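Local coordinates for choline/ethanolamine kinase family protein (Mesorhizobium loti, PDB 3DXQ), which probably phosphorylates ethanolamine or a related small alcohol, transferring a phosphate group with a kinase-like fold, at residues Leu171-Asn184 with Ile194-Asp208. Numbering follows the deposited sequence.
Sequences LPLAACHCDPLCEN and IVDWEYSGMNDPLWD
P172 sets its CG 4.0 Å from CG of P205, the two rings crossing at about a right angle. L173 folds its branched end over CB of M202, a selenomethionine, and then the chain becomes a short strand. A174 pairs with N203 and C176 with G201, two antiparallel hydrogen-bonded pairs with A175 opposite M202 between them; the bent M202 side chain curls back until its CE lies 3.5 Å from A175 N. C176 tucks SG against CA of P205.

Past C176 the strand gives way to a loop, where D208 receives the chain. The D208 carboxylate spans two successive amides, OD2 accepting from H177 N at 3.0 Å and OD1 from C178 N at 2.8 Å, both on the syn side. With CG anti to the backbone N (chi1 -178°), the H177 imidazole swings toward the 194-197 backbone. NE2 of H177 donates to V195 O at 3.0 Å, ND1 accepts from D179 N, and the CD2 edge meets the face of W197 in a T-shaped pair, planes 61° apart. Without the imidazole, as with an alanine here, V195 O and D179 N would probably lose their ring partners and W197 the ring edge resting on its face. C178 O receives W207 NE1 at 3.0 Å, from above the carbonyl plane. D179 lies alongside the Y199 ring, and N184 O closes the segment by accepting from V195 N.

The H-x-D-x-x-x-x-N sequence, here H177, D179 and N184, matches the catalytic loop of kinase-like phosphotransferases, and D196, its OD1 hydrogen-bonded to N32 ND2, stands where they carry the metal-binding aspartate; these roles are inferred from the family. Helix 55-67 packs on W197, while helix 106-118 brings H118 to D208 OD2 and helix 237-263 holds D204 through R242 and Y246.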
loop_
_atom_site.group_PDB
_atom_site.type_symbol
_atom_site.label_atom_id
_atom_site.label_comp_id
_atom_site.label_asym_id
_atom_site.label_seq_id
_atom_site.Cartn_x
_atom_site.Cartn_y
_atom_site.Cartn_z
ATOM N N LEU A 171 14.353 -14.455 4.344
ATOM C CA LEU A 171 13.998 -13.062 4.477
ATOM C C LEU A 171 13.237 -12.904 5.796
ATOM O O LEU A 171 12.551 -13.822 6.244
ATOM C CB LEU A 171 13.132 -12.635 3.312
ATOM C CG LEU A 171 13.779 -12.825 1.939
ATOM C CD1 LEU A 171 12.715 -12.884 0.865
ATOM C CD2 LEU A 171 14.789 -11.719 1.679
ATOM N N PRO A 172 13.365 -11.743 6.433
ATOM C CA PRO A 172 12.622 -11.544 7.646
ATOM C C PRO A 172 11.141 -11.378 7.317
ATOM O O PRO A 172 10.809 -11.076 6.165
ATOM C CB PRO A 172 13.206 -10.247 8.204
ATOM C CG PRO A 172 13.718 -9.503 6.998
ATOM C CD PRO A 172 14.169 -10.567 6.050
ATOM N N LEU A 173 10.287 -11.596 8.318
ATOM C CA LEU A 173 8.836 -11.555 8.168
ATOM C C LEU A 173 8.253 -10.579 9.200
ATOM O O LEU A 173 8.505 -10.672 10.408
ATOM C CB LEU A 173 8.238 -12.948 8.364
ATOM C CG LEU A 173 6.929 -13.238 7.621
ATOM C CD1 LEU A 173 7.154 -13.367 6.085
ATOM C CD2 LEU A 173 6.290 -14.493 8.166
ATOM N N ALA A 174 7.498 -9.609 8.714
ATOM C CA ALA A 174 6.949 -8.598 9.577
ATOM C C ALA A 174 5.493 -8.325 9.206
ATOM O O ALA A 174 5.069 -8.594 8.064
ATOM C CB ALA A 174 7.778 -7.329 9.441
ATOM N N ALA A 175 4.741 -7.802 10.179
ATOM C CA ALA A 175 3.383 -7.313 9.946
ATOM C C ALA A 175 3.413 -6.085 9.022
ATOM O O ALA A 175 3.698 -4.990 9.463
ATOM C CB ALA A 175 2.732 -6.943 11.287
ATOM N N CYS A 176 3.110 -6.278 7.740
ATOM C CA CYS A 176 3.209 -5.215 6.753
ATOM C C CYS A 176 1.879 -4.697 6.245
ATOM O O CYS A 176 0.919 -5.440 6.107
ATOM C CB CYS A 176 4.032 -5.708 5.573
ATOM S SG CYS A 176 5.712 -6.136 6.027
ATOM N N HIS A 177 1.852 -3.406 5.931
ATOM C CA HIS A 177 0.662 -2.776 5.387
ATOM C C HIS A 177 0.359 -3.283 3.979
ATOM O O HIS A 177 -0.803 -3.463 3.639
ATOM C CB HIS A 177 0.846 -1.273 5.347
ATOM C CG HIS A 177 -0.345 -0.545 4.835
ATOM N ND1 HIS A 177 -0.643 -0.471 3.490
ATOM C CD2 HIS A 177 -1.317 0.145 5.483
ATOM C CE1 HIS A 177 -1.756 0.229 3.331
ATOM N NE2 HIS A 177 -2.183 0.616 4.524
ATOM N N CYS A 178 1.405 -3.449 3.163
ATOM C CA CYS A 178 1.311 -4.060 1.823
ATOM C C CYS A 178 0.768 -3.229 0.666
ATOM O O CYS A 178 1.000 -3.579 -0.482
ATOM C CB CYS A 178 0.563 -5.384 1.883
ATOM S SG CYS A 178 1.440 -6.603 2.852
ATOM N N ASP A 179 0.028 -2.165 0.944
ATOM C CA ASP A 179 -0.411 -1.263 -0.112
ATOM C C ASP A 179 -0.309 0.179 0.364
ATOM O O ASP A 179 -1.309 0.893 0.400
ATOM C CB ASP A 179 -1.847 -1.584 -0.554
ATOM C CG ASP A 179 -2.280 -0.785 -1.789
ATOM O OD1 ASP A 179 -1.477 -0.651 -2.746
ATOM O OD2 ASP A 179 -3.429 -0.300 -1.789
ATOM N N PRO A 180 0.906 0.613 0.735
ATOM C CA PRO A 180 1.110 1.954 1.289
ATOM C C PRO A 180 1.058 3.098 0.265
ATOM O O PRO A 180 2.065 3.766 0.013
ATOM C CB PRO A 180 2.494 1.844 1.942
ATOM C CG PRO A 180 3.204 0.846 1.087
ATOM C CD PRO A 180 2.165 -0.159 0.692
ATOM N N LEU A 181 -0.119 3.319 -0.311
ATOM C CA LEU A 181 -0.332 4.454 -1.197
ATOM C C LEU A 181 -0.122 5.746 -0.402
ATOM O O LEU A 181 -0.357 5.796 0.801
ATOM C CB LEU A 181 -1.750 4.451 -1.775
ATOM C CG LEU A 181 -2.264 3.237 -2.584
ATOM C CD1 LEU A 181 -3.799 3.275 -2.631
ATOM C CD2 LEU A 181 -1.676 3.144 -4.004
ATOM N N CYS A 182 0.328 6.791 -1.082
ATOM C CA CYS A 182 0.566 8.051 -0.436
ATOM C C CYS A 182 -0.656 8.506 0.353
ATOM O O CYS A 182 -0.518 8.981 1.500
ATOM C CB CYS A 182 0.939 9.094 -1.470
ATOM S SG CYS A 182 2.490 8.748 -2.284
ATOM N N GLU A 183 -1.836 8.314 -0.252
ATOM C CA GLU A 183 -3.114 8.753 0.345
ATOM C C GLU A 183 -3.407 8.072 1.681
ATOM O O GLU A 183 -4.128 8.606 2.506
ATOM C CB GLU A 183 -4.309 8.549 -0.606
ATOM C CG GLU A 183 -4.624 7.101 -0.971
ATOM C CD GLU A 183 -5.980 6.934 -1.637
ATOM O OE1 GLU A 183 -7.019 7.128 -0.959
ATOM O OE2 GLU A 183 -6.006 6.578 -2.835
ATOM N N ASN A 184 -2.832 6.895 1.900
ATOM C CA ASN A 184 -2.996 6.179 3.164
ATOM C C ASN A 184 -2.194 6.740 4.338
ATOM O O ASN A 184 -2.284 6.210 5.438
ATOM C CB ASN A 184 -2.619 4.708 2.954
ATOM C CG ASN A 184 -3.621 3.980 2.079
ATOM O OD1 ASN A 184 -4.786 4.379 2.005
ATOM N ND2 ASN A 184 -3.183 2.890 1.435
ATOM N N ILE A 194 -1.016 5.638 9.544
ATOM C CA ILE A 194 -1.349 4.921 8.319
ATOM C C ILE A 194 -2.757 4.323 8.473
ATOM O O ILE A 194 -3.109 3.846 9.548
ATOM C CB ILE A 194 -0.315 3.811 8.003
ATOM C CG1 ILE A 194 1.108 4.301 8.316
ATOM C CG2 ILE A 194 -0.437 3.385 6.569
ATOM C CD1 ILE A 194 2.200 3.308 8.079
ATOM N N VAL A 195 -3.535 4.371 7.387
ATOM C CA VAL A 195 -4.897 3.839 7.331
ATOM C C VAL A 195 -5.036 2.867 6.163
ATOM O O VAL A 195 -4.131 2.768 5.350
ATOM C CB VAL A 195 -5.925 4.991 7.156
ATOM C CG1 VAL A 195 -5.682 6.051 8.199
ATOM C CG2 VAL A 195 -5.847 5.600 5.734
ATOM N N ASP A 196 -6.190 2.208 6.067
ATOM C CA ASP A 196 -6.543 1.273 4.976
ATOM C C ASP A 196 -5.748 -0.008 5.015
ATOM O O ASP A 196 -4.822 -0.213 4.236
ATOM C CB ASP A 196 -6.431 1.924 3.595
ATOM C CG ASP A 196 -7.782 2.089 2.904
ATOM O OD1 ASP A 196 -8.698 2.718 3.487
ATOM O OD2 ASP A 196 -7.911 1.608 1.753
ATOM N N TRP A 197 -6.140 -0.891 5.919
ATOM C CA TRP A 197 -5.389 -2.111 6.174
ATOM C C TRP A 197 -5.967 -3.316 5.498
ATOM O O TRP A 197 -5.685 -4.437 5.885
ATOM C CB TRP A 197 -5.308 -2.331 7.692
ATOM C CG TRP A 197 -4.628 -1.186 8.343
ATOM C CD1 TRP A 197 -5.202 -0.025 8.747
ATOM C CD2 TRP A 197 -3.225 -1.054 8.610
ATOM N NE1 TRP A 197 -4.258 0.814 9.277
ATOM C CE2 TRP A 197 -3.031 0.209 9.200
ATOM C CE3 TRP A 197 -2.118 -1.884 8.422
ATOM C CZ2 TRP A 197 -1.780 0.657 9.605
ATOM C CZ3 TRP A 197 -0.873 -1.435 8.819
ATOM C CH2 TRP A 197 -0.715 -0.178 9.404
ATOM N N GLU A 198 -6.738 -3.101 4.449
ATOM C CA GLU A 198 -7.408 -4.225 3.787
ATOM C C GLU A 198 -6.469 -5.245 3.120
ATOM O O GLU A 198 -6.832 -6.422 3.001
ATOM C CB GLU A 198 -8.453 -3.715 2.789
ATOM C CG GLU A 198 -7.873 -2.948 1.619
ATOM C CD GLU A 198 -8.918 -2.150 0.875
ATOM O OE1 GLU A 198 -9.969 -2.737 0.501
ATOM O OE2 GLU A 198 -8.682 -0.941 0.663
ATOM N N TYR A 199 -5.278 -4.816 2.703
ATOM C CA TYR A 199 -4.322 -5.733 2.062
ATOM C C TYR A 199 -3.207 -6.211 3.010
ATOM O O TYR A 199 -2.250 -6.852 2.577
ATOM C CB TYR A 199 -3.690 -5.077 0.836
ATOM C CG TYR A 199 -4.636 -4.729 -0.288
ATOM C CD1 TYR A 199 -4.895 -5.635 -1.326
ATOM C CD2 TYR A 199 -5.222 -3.479 -0.350
ATOM C CE1 TYR A 199 -5.745 -5.295 -2.384
ATOM C CE2 TYR A 199 -6.076 -3.134 -1.380
ATOM C CZ TYR A 199 -6.334 -4.036 -2.396
ATOM O OH TYR A 199 -7.180 -3.650 -3.409
ATOM N N SER A 200 -3.339 -5.905 4.298
ATOM C CA SER A 200 -2.322 -6.240 5.290
ATOM C C SER A 200 -2.036 -7.706 5.318
ATOM O O SER A 200 -2.897 -8.505 4.975
ATOM C CB SER A 200 -2.775 -5.836 6.693
ATOM O OG SER A 200 -3.023 -4.454 6.775
ATOM N N GLY A 201 -0.823 -8.039 5.757
ATOM C CA GLY A 201 -0.366 -9.422 5.891
ATOM C C GLY A 201 1.084 -9.515 6.389
ATOM O O GLY A 201 1.793 -8.504 6.493
HETATM N N MSE A 202 1.527 -10.724 6.724
HETATM C CA MSE A 202 2.912 -10.944 7.089
HETATM C C MSE A 202 3.638 -10.899 5.746
HETATM O O MSE A 202 3.129 -11.440 4.762
HETATM C CB MSE A 202 3.101 -12.301 7.764
HETATM C CG MSE A 202 2.285 -12.505 9.014
HETATM SE SE MSE A 202 2.523 -11.010 10.276
HETATM C CE MSE A 202 4.468 -11.287 10.666
ATOM N N ASN A 203 4.802 -10.244 5.707
ATOM C CA ASN A 203 5.533 -10.024 4.485
ATOM C C ASN A 203 6.981 -9.625 4.795
ATOM O O ASN A 203 7.363 -9.429 5.960
ATOM C CB ASN A 203 4.832 -8.902 3.704
ATOM C CG ASN A 203 5.226 -8.854 2.227
ATOM O OD1 ASN A 203 6.023 -9.650 1.750
ATOM N ND2 ASN A 203 4.658 -7.902 1.507
ATOM N N ASP A 204 7.796 -9.549 3.741
ATOM C CA ASP A 204 9.143 -8.989 3.827
ATOM C C ASP A 204 8.954 -7.497 4.077
ATOM O O ASP A 204 8.419 -6.810 3.218
ATOM C CB ASP A 204 9.860 -9.214 2.510
ATOM C CG ASP A 204 11.288 -8.750 2.519
ATOM O OD1 ASP A 204 11.688 -8.007 3.443
ATOM O OD2 ASP A 204 11.999 -9.139 1.556
ATOM N N PRO A 205 9.386 -6.993 5.250
ATOM C CA PRO A 205 9.188 -5.609 5.618
ATOM C C PRO A 205 9.577 -4.621 4.538
ATOM O O PRO A 205 8.960 -3.563 4.440
ATOM C CB PRO A 205 10.120 -5.435 6.835
ATOM C CG PRO A 205 11.000 -6.619 6.844
ATOM C CD PRO A 205 10.161 -7.699 6.282
ATOM N N LEU A 206 10.588 -4.949 3.741
ATOM C CA LEU A 206 11.040 -4.045 2.685
ATOM C C LEU A 206 10.095 -3.952 1.494
ATOM O O LEU A 206 10.310 -3.140 0.580
ATOM C CB LEU A 206 12.474 -4.392 2.230
ATOM C CG LEU A 206 13.494 -4.313 3.357
ATOM C CD1 LEU A 206 14.906 -4.292 2.826
ATOM C CD2 LEU A 206 13.218 -3.109 4.288
ATOM N N TRP A 207 9.047 -4.766 1.485
ATOM C CA TRP A 207 8.040 -4.626 0.441
ATOM C C TRP A 207 7.318 -3.297 0.639
ATOM O O TRP A 207 7.020 -2.597 -0.335
ATOM C CB TRP A 207 7.015 -5.742 0.477
ATOM C CG TRP A 207 5.806 -5.380 -0.272
ATOM C CD1 TRP A 207 4.723 -4.698 0.205
ATOM C CD2 TRP A 207 5.541 -5.656 -1.647
ATOM N NE1 TRP A 207 3.793 -4.532 -0.795
ATOM C CE2 TRP A 207 4.263 -5.121 -1.940
ATOM C CE3 TRP A 207 6.248 -6.313 -2.653
ATOM C CZ2 TRP A 207 3.691 -5.210 -3.190
ATOM C CZ3 TRP A 207 5.678 -6.404 -3.909
ATOM C CH2 TRP A 207 4.410 -5.851 -4.171
ATOM N N ASP A 208 7.030 -2.969 1.899
ATOM C CA ASP A 208 6.366 -1.724 2.246
ATOM C C ASP A 208 7.164 -0.518 1.788
ATOM O O ASP A 208 6.599 0.429 1.201
ATOM C CB ASP A 208 6.125 -1.637 3.773
ATOM C CG ASP A 208 4.865 -2.389 4.225
ATOM O OD1 ASP A 208 4.111 -2.913 3.357
ATOM O OD2 ASP A 208 4.608 -2.421 5.457
#